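Side-chain contacts in glycerol-3-phosphate dehydrogenase [NAD(+)] (PDB 6IUY), which probably interconverts sn-glycerol 3-phosphate and dihydroxyacetone phosphate using NAD, and combines this with a haloacid dehalogenase-like domain, a pairing that enables direct conversion of dihydroxyacetone phosphate to glycerol: residues Glu534-Lys539 against Asp545-Glu550; Ile590-His595 against Cys610-Met615. All coordinates share one frame; numbering follows the deposited sequence.

Interaction 1. Residues Glu534-Lys539 against Asp545-Glu550; sequences EAWAQK and DQVTFE
W536 of helix 528-541 and F549, in the first turn of helix 549-556, form an offset aromatic stack in the helical C-terminal part of the dehydrogenase. The two helices follow each other in the chain. The link between them turns back, so V547 and F549 both reach the W536 indole. The five-membered ring of W536 lies over one face of F549. Their centroids are 4.1 Å apart and the planes are turned by 18°. F549 CE2 comes within 3.6 Å of W536 CD2. The W536 CB also sits over the phenyl face, as a CH-pi contact 4.3 Å from its centroid. CG of W536 is anti to the backbone N (chi1 -179°), which sends the indole out from its helix to meet F549. The W536 side chain also touches L552, I593 and P600. With an alanine at W536, the phenyl ring would probably lose the cover of one face, and a gap would open between V547, F549 and I593.

Polar bonds hold the turn that leads into helix 549-556. T548 is the N-cap of this helix, and its OG1 accepts from the K551 backbone N. D544 OD2 takes the backbone N-H groups of Q546 and V547, while R540 NH2 bonds V547 O. The F549 side chain is about 10 Å from bound dihydroxyacetone phosphate. The side chains of K539 and V547 cross at about a right angle. V547 CG1 lies 4.0 Å from W536 CD1, and V547 CG2 lies 4.0 Å from K539 CD.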
loop_
_atom_site.group_PDB
_atom_site.type_symbol
_atom_site.label_atom_id
_atom_site.label_comp_id
_atom_site.label_asym_id
_atom_site.label_seq_id
_atom_site.Cartn_x
_atom_site.Cartn_y
_atom_site.Cartn_z
ATOM N N GLU A 534 -16.924 19.438 -3.107
ATOM C CA GLU A 534 -18.270 18.999 -3.454
ATOM C C GLU A 534 -19.177 20.208 -3.690
ATOM O O GLU A 534 -19.822 20.312 -4.741
ATOM C CB GLU A 534 -18.853 18.110 -2.357
ATOM C CG GLU A 534 -20.365 17.793 -2.521
ATOM C CD GLU A 534 -20.856 16.766 -1.500
ATOM O OE1 GLU A 534 -20.870 17.060 -0.286
ATOM O OE2 GLU A 534 -21.209 15.644 -1.898
ATOM N N ALA A 535 -19.227 21.122 -2.719
ATOM C CA ALA A 535 -20.054 22.329 -2.850
ATOM C C ALA A 535 -19.641 23.178 -4.049
ATOM O O ALA A 535 -20.487 23.682 -4.783
ATOM C CB ALA A 535 -19.997 23.143 -1.575
ATOM N N TRP A 536 -18.345 23.329 -4.276
ATOM C CA TRP A 536 -17.885 24.089 -5.438
ATOM C C TRP A 536 -18.409 23.505 -6.745
ATOM O O TRP A 536 -18.874 24.232 -7.625
ATOM C CB TRP A 536 -16.372 24.111 -5.478
ATOM C CG TRP A 536 -15.730 24.883 -6.604
ATOM C CD1 TRP A 536 -15.367 26.196 -6.591
ATOM C CD2 TRP A 536 -15.306 24.367 -7.874
ATOM N NE1 TRP A 536 -14.763 26.537 -7.777
ATOM C CE2 TRP A 536 -14.715 25.433 -8.583
ATOM C CE3 TRP A 536 -15.373 23.110 -8.481
ATOM C CZ2 TRP A 536 -14.202 25.281 -9.865
ATOM C CZ3 TRP A 536 -14.866 22.964 -9.750
ATOM C CH2 TRP A 536 -14.288 24.041 -10.430
ATOM N N ALA A 537 -18.307 22.189 -6.872
ATOM C CA ALA A 537 -18.655 21.515 -8.116
ATOM C C ALA A 537 -20.165 21.540 -8.314
ATOM O O ALA A 537 -20.634 21.715 -9.426
ATOM C CB ALA A 537 -18.107 20.072 -8.130
ATOM N N GLN A 538 -20.937 21.389 -7.242
ATOM C CA GLN A 538 -22.389 21.547 -7.354
ATOM C C GLN A 538 -22.784 22.920 -7.898
ATOM O O GLN A 538 -23.707 23.045 -8.710
ATOM C CB GLN A 538 -23.067 21.338 -6.007
ATOM C CG GLN A 538 -23.160 19.904 -5.619
ATOM C CD GLN A 538 -23.465 19.724 -4.160
ATOM O OE1 GLN A 538 -23.355 20.660 -3.368
ATOM N NE2 GLN A 538 -23.850 18.515 -3.787
ATOM N N LYS A 539 -22.090 23.955 -7.445
ATOM C CA LYS A 539 -22.435 25.309 -7.846
ATOM C C LYS A 539 -21.967 25.609 -9.268
ATOM O O LYS A 539 -22.695 26.228 -10.045
ATOM C CB LYS A 539 -21.845 26.316 -6.854
ATOM C CG LYS A 539 -22.524 26.267 -5.498
ATOM C CD LYS A 539 -21.747 27.047 -4.454
ATOM C CE LYS A 539 -22.365 26.888 -3.077
ATOM N NZ LYS A 539 -23.773 27.367 -3.069
ATOM N N ASP A 545 -20.658 30.516 -12.168
ATOM C CA ASP A 545 -19.287 30.513 -12.658
ATOM C C ASP A 545 -18.363 31.434 -11.849
ATOM O O ASP A 545 -17.155 31.484 -12.091
ATOM C CB ASP A 545 -19.260 30.920 -14.125
ATOM C CG ASP A 545 -19.570 32.390 -14.319
ATOM O OD1 ASP A 545 -18.995 32.986 -15.255
ATOM O OD2 ASP A 545 -20.378 32.945 -13.530
ATOM N N GLN A 546 -18.929 32.151 -10.886
ATOM C CA GLN A 546 -18.147 33.073 -10.070
ATOM C C GLN A 546 -17.665 32.497 -8.726
ATOM O O GLN A 546 -16.702 32.995 -8.155
ATOM C CB GLN A 546 -18.965 34.339 -9.819
ATOM C CG GLN A 546 -19.260 35.135 -11.087
ATOM C CD GLN A 546 -20.468 36.030 -10.930
ATOM O OE1 GLN A 546 -21.318 35.803 -10.065
ATOM N NE2 GLN A 546 -20.555 37.058 -11.770
ATOM N N VAL A 547 -18.318 31.459 -8.215
ATOM C CA VAL A 547 -17.923 30.904 -6.926
ATOM C C VAL A 547 -16.464 30.424 -6.946
ATOM O O VAL A 547 -15.971 29.908 -7.955
ATOM C CB VAL A 547 -18.841 29.748 -6.499
ATOM C CG1 VAL A 547 -18.558 28.507 -7.328
ATOM C CG2 VAL A 547 -18.656 29.457 -5.020
ATOM N N THR A 548 -15.760 30.645 -5.837
ATOM C CA THR A 548 -14.359 30.265 -5.742
ATOM C C THR A 548 -14.136 29.458 -4.476
ATOM O O THR A 548 -14.942 29.525 -3.547
ATOM C CB THR A 548 -13.432 31.496 -5.716
ATOM O OG1 THR A 548 -13.807 32.337 -4.623
ATOM C CG2 THR A 548 -13.537 32.298 -7.010
ATOM N N PHE A 549 -13.030 28.723 -4.422
ATOM C CA PHE A 549 -12.678 27.995 -3.205
ATOM C C PHE A 549 -12.397 28.951 -2.044
ATOM O O PHE A 549 -12.716 28.669 -0.877
ATOM C CB PHE A 549 -11.476 27.093 -3.463
ATOM C CG PHE A 549 -11.827 25.820 -4.195
ATOM C CD1 PHE A 549 -12.277 24.709 -3.494
ATOM C CD2 PHE A 549 -11.718 25.745 -5.577
ATOM C CE1 PHE A 549 -12.611 23.544 -4.154
ATOM C CE2 PHE A 549 -12.047 24.570 -6.248
ATOM C CZ PHE A 549 -12.493 23.471 -5.530
ATOM N N GLU A 550 -11.829 30.103 -2.360
ATOM C CA GLU A 550 -11.550 31.060 -1.308
ATOM C C GLU A 550 -12.836 31.545 -0.655
ATOM O O GLU A 550 -12.936 31.581 0.570
ATOM C CB GLU A 550 -10.762 32.242 -1.849
ATOM C CG GLU A 550 -10.259 33.128 -0.735
ATOM C CD GLU A 550 -9.319 34.211 -1.227
ATOM O OE1 GLU A 550 -9.255 34.434 -2.465
ATOM O OE2 GLU A 550 -8.646 34.831 -0.371
#

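Interaction 2. Residues Ile590-His595 against Cys610-Met615; sequences INRIIH and CSMPSM
The R592 side chain starts with CG anti to its own carbonyl carbon (chi1 -68°), then bends at chi2 (-119°) and chi3 (-85°) to bring its guanidinium to M612 and S614. NH2 donates nearly straight to M612 O. This acceptor lies at the edge of the guanidinium, near its plane. The modelled length from R592 NH2 to M612 O is 2.4 Å, very short, so its exact value is doubtful. M612 CG is 3.7 Å from R592 NH2. S614 OG also lies in the plane at the edge, 3.2 Å from R592 NH1.

The contact is where the C-terminal tail, leaving helix 606-609, runs past helix 585-594 at the surface. The tail has no regular structure here, and one arginine side chain reaches several of its residues. R592 NH2 also bonds A609 O, and C610 O lies 3.5 Å from R592 NH2. E597 OE1 forms a salt bridge with R592 NH1, probably balancing the arginine charge, and takes a weak hydrogen bond from S614 OG. The side chain of C610 packs on P585, T588 and T589. R592 NE is buried by the contact and has no partner in the model.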
loop_
_atom_site.group_PDB
_atom_site.type_symbol
_atom_site.label_atom_id
_atom_site.label_comp_id
_atom_site.label_asym_id
_atom_site.label_seq_id
_atom_site.Cartn_x
_atom_site.Cartn_y
_atom_site.Cartn_z
ATOM N N ILE A 590 -7.288 18.098 -12.394
ATOM C CA ILE A 590 -7.849 18.722 -11.186
ATOM C C ILE A 590 -7.521 20.224 -11.095
ATOM O O ILE A 590 -8.376 21.029 -10.709
ATOM C CB ILE A 590 -7.344 18.033 -9.904
ATOM C CG1 ILE A 590 -7.930 16.625 -9.776
ATOM C CG2 ILE A 590 -7.686 18.878 -8.687
ATOM C CD1 ILE A 590 -7.373 15.821 -8.597
ATOM N N ASN A 591 -6.288 20.595 -11.444
ATOM C CA ASN A 591 -5.859 21.997 -11.404
ATOM C C ASN A 591 -6.510 22.809 -12.517
ATOM O O ASN A 591 -6.956 23.937 -12.314
ATOM C CB ASN A 591 -4.330 22.104 -11.498
ATOM C CG ASN A 591 -3.806 23.462 -11.031
ATOM O OD1 ASN A 591 -3.527 24.350 -11.850
ATOM N ND2 ASN A 591 -3.684 23.635 -9.709
ATOM N N ARG A 592 -6.567 22.213 -13.700
ATOM C CA ARG A 592 -7.248 22.814 -14.823
ATOM C C ARG A 592 -8.745 23.017 -14.549
ATOM O O ARG A 592 -9.351 23.958 -15.074
ATOM C CB ARG A 592 -7.028 21.955 -16.060
ATOM C CG ARG A 592 -5.586 21.965 -16.535
ATOM C CD ARG A 592 -5.525 22.537 -17.938
ATOM N NE ARG A 592 -5.786 21.509 -18.936
ATOM C CZ ARG A 592 -6.144 21.732 -20.198
ATOM N NH1 ARG A 592 -6.323 22.965 -20.657
ATOM N NH2 ARG A 592 -6.341 20.693 -21.001
ATOM N N ILE A 593 -9.332 22.150 -13.724
ATOM C CA ILE A 593 -10.751 22.273 -13.327
ATOM C C ILE A 593 -10.949 23.375 -12.297
ATOM O O ILE A 593 -11.818 24.233 -12.443
ATOM C CB ILE A 593 -11.298 20.941 -12.754
ATOM C CG1 ILE A 593 -11.412 19.904 -13.872
ATOM C CG2 ILE A 593 -12.659 21.147 -12.062
ATOM C CD1 ILE A 593 -11.745 18.554 -13.391
ATOM N N ILE A 594 -10.149 23.331 -11.236
ATOM C CA ILE A 594 -10.099 24.438 -10.289
ATOM C C ILE A 594 -10.005 25.786 -10.998
ATOM O O ILE A 594 -10.704 26.728 -10.643
ATOM C CB ILE A 594 -8.907 24.321 -9.355
ATOM C CG1 ILE A 594 -9.136 23.189 -8.348
ATOM C CG2 ILE A 594 -8.659 25.670 -8.654
ATOM C CD1 ILE A 594 -7.849 22.577 -7.861
ATOM N N HIS A 595 -9.139 25.881 -12.000
ATOM C CA HIS A 595 -8.900 27.179 -12.623
ATOM C C HIS A 595 -9.735 27.420 -13.878
ATOM O O HIS A 595 -9.589 28.444 -14.528
ATOM C CB HIS A 595 -7.410 27.339 -12.904
ATOM C CG HIS A 595 -6.612 27.511 -11.655
ATOM N ND1 HIS A 595 -6.747 28.616 -10.839
ATOM C CD2 HIS A 595 -5.717 26.699 -11.039
ATOM C CE1 HIS A 595 -5.956 28.488 -9.790
ATOM N NE2 HIS A 595 -5.316 27.333 -9.887
ATOM N N CYS A 610 -6.194 16.174 -19.494
ATOM C CA CYS A 610 -4.915 16.795 -19.174
ATOM C C CYS A 610 -4.349 17.529 -20.384
ATOM O O CYS A 610 -3.647 18.533 -20.230
ATOM C CB CYS A 610 -3.918 15.758 -18.675
ATOM S SG CYS A 610 -3.567 14.473 -19.877
ATOM N N SER A 611 -4.664 17.043 -21.587
ATOM C CA SER A 611 -4.118 17.640 -22.810
ATOM C C SER A 611 -5.174 18.360 -23.655
ATOM O O SER A 611 -4.824 19.124 -24.545
ATOM C CB SER A 611 -3.409 16.575 -23.665
ATOM O OG SER A 611 -4.241 15.445 -23.915
ATOM N N MET A 612 -6.457 18.134 -23.377
ATOM C CA MET A 612 -7.514 18.744 -24.182
ATOM C C MET A 612 -7.386 20.264 -24.222
ATOM O O MET A 612 -6.842 20.865 -23.302
ATOM C CB MET A 612 -8.892 18.349 -23.655
ATOM C CG MET A 612 -9.106 18.587 -22.167
ATOM S SD MET A 612 -10.860 18.575 -21.741
ATOM C CE MET A 612 -11.357 20.220 -22.254
ATOM N N PRO A 613 -7.867 20.893 -25.304
ATOM C CA PRO A 613 -7.752 22.354 -25.379
ATOM C C PRO A 613 -8.665 23.000 -24.355
ATOM O O PRO A 613 -9.742 22.471 -24.109
ATOM C CB PRO A 613 -8.203 22.680 -26.814
ATOM C CG PRO A 613 -8.093 21.369 -27.563
ATOM C CD PRO A 613 -8.426 20.320 -26.541
ATOM N N SER A 614 -8.245 24.118 -23.776
ATOM C CA SER A 614 -9.059 24.813 -22.788
ATOM C C SER A 614 -10.444 25.169 -23.334
ATOM O O SER A 614 -10.617 25.336 -24.540
ATOM C CB SER A 614 -8.344 26.080 -22.311
ATOM O OG SER A 614 -7.008 25.796 -21.956
ATOM N N MET A 615 -11.423 25.274 -22.436
ATOM C CA MET A 615 -12.767 25.733 -22.781
ATOM C C MET A 615 -12.794 27.253 -22.951
ATOM O O MET A 615 -11.981 27.962 -22.344
ATOM C CB MET A 615 -13.769 25.328 -21.701
ATOM C CG MET A 615 -13.901 26.372 -20.582
ATOM S SD MET A 615 -15.069 25.945 -19.271
ATOM C CE MET A 615 -14.192 24.618 -18.448
#

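Both interactions lie in the helical C-terminal part of the dehydrogenase, with centres about 16 Å apart. Interaction 1 is complete in the chain before the first residue of interaction 2. Helix 585-594 joins them. R592 turns toward the C-terminal tail, while I593 and I594 meet the aromatic pair of interaction 1. W536 CH2 packs 3.2 Å from I593 O, and F549 CE2 packs 3.8 Å from I594 CG1. Interaction 1 is buried and apolar; interaction 2 is polar and at the surface, away from the annotated sites. The helix thus links a buried aromatic pair to the tail.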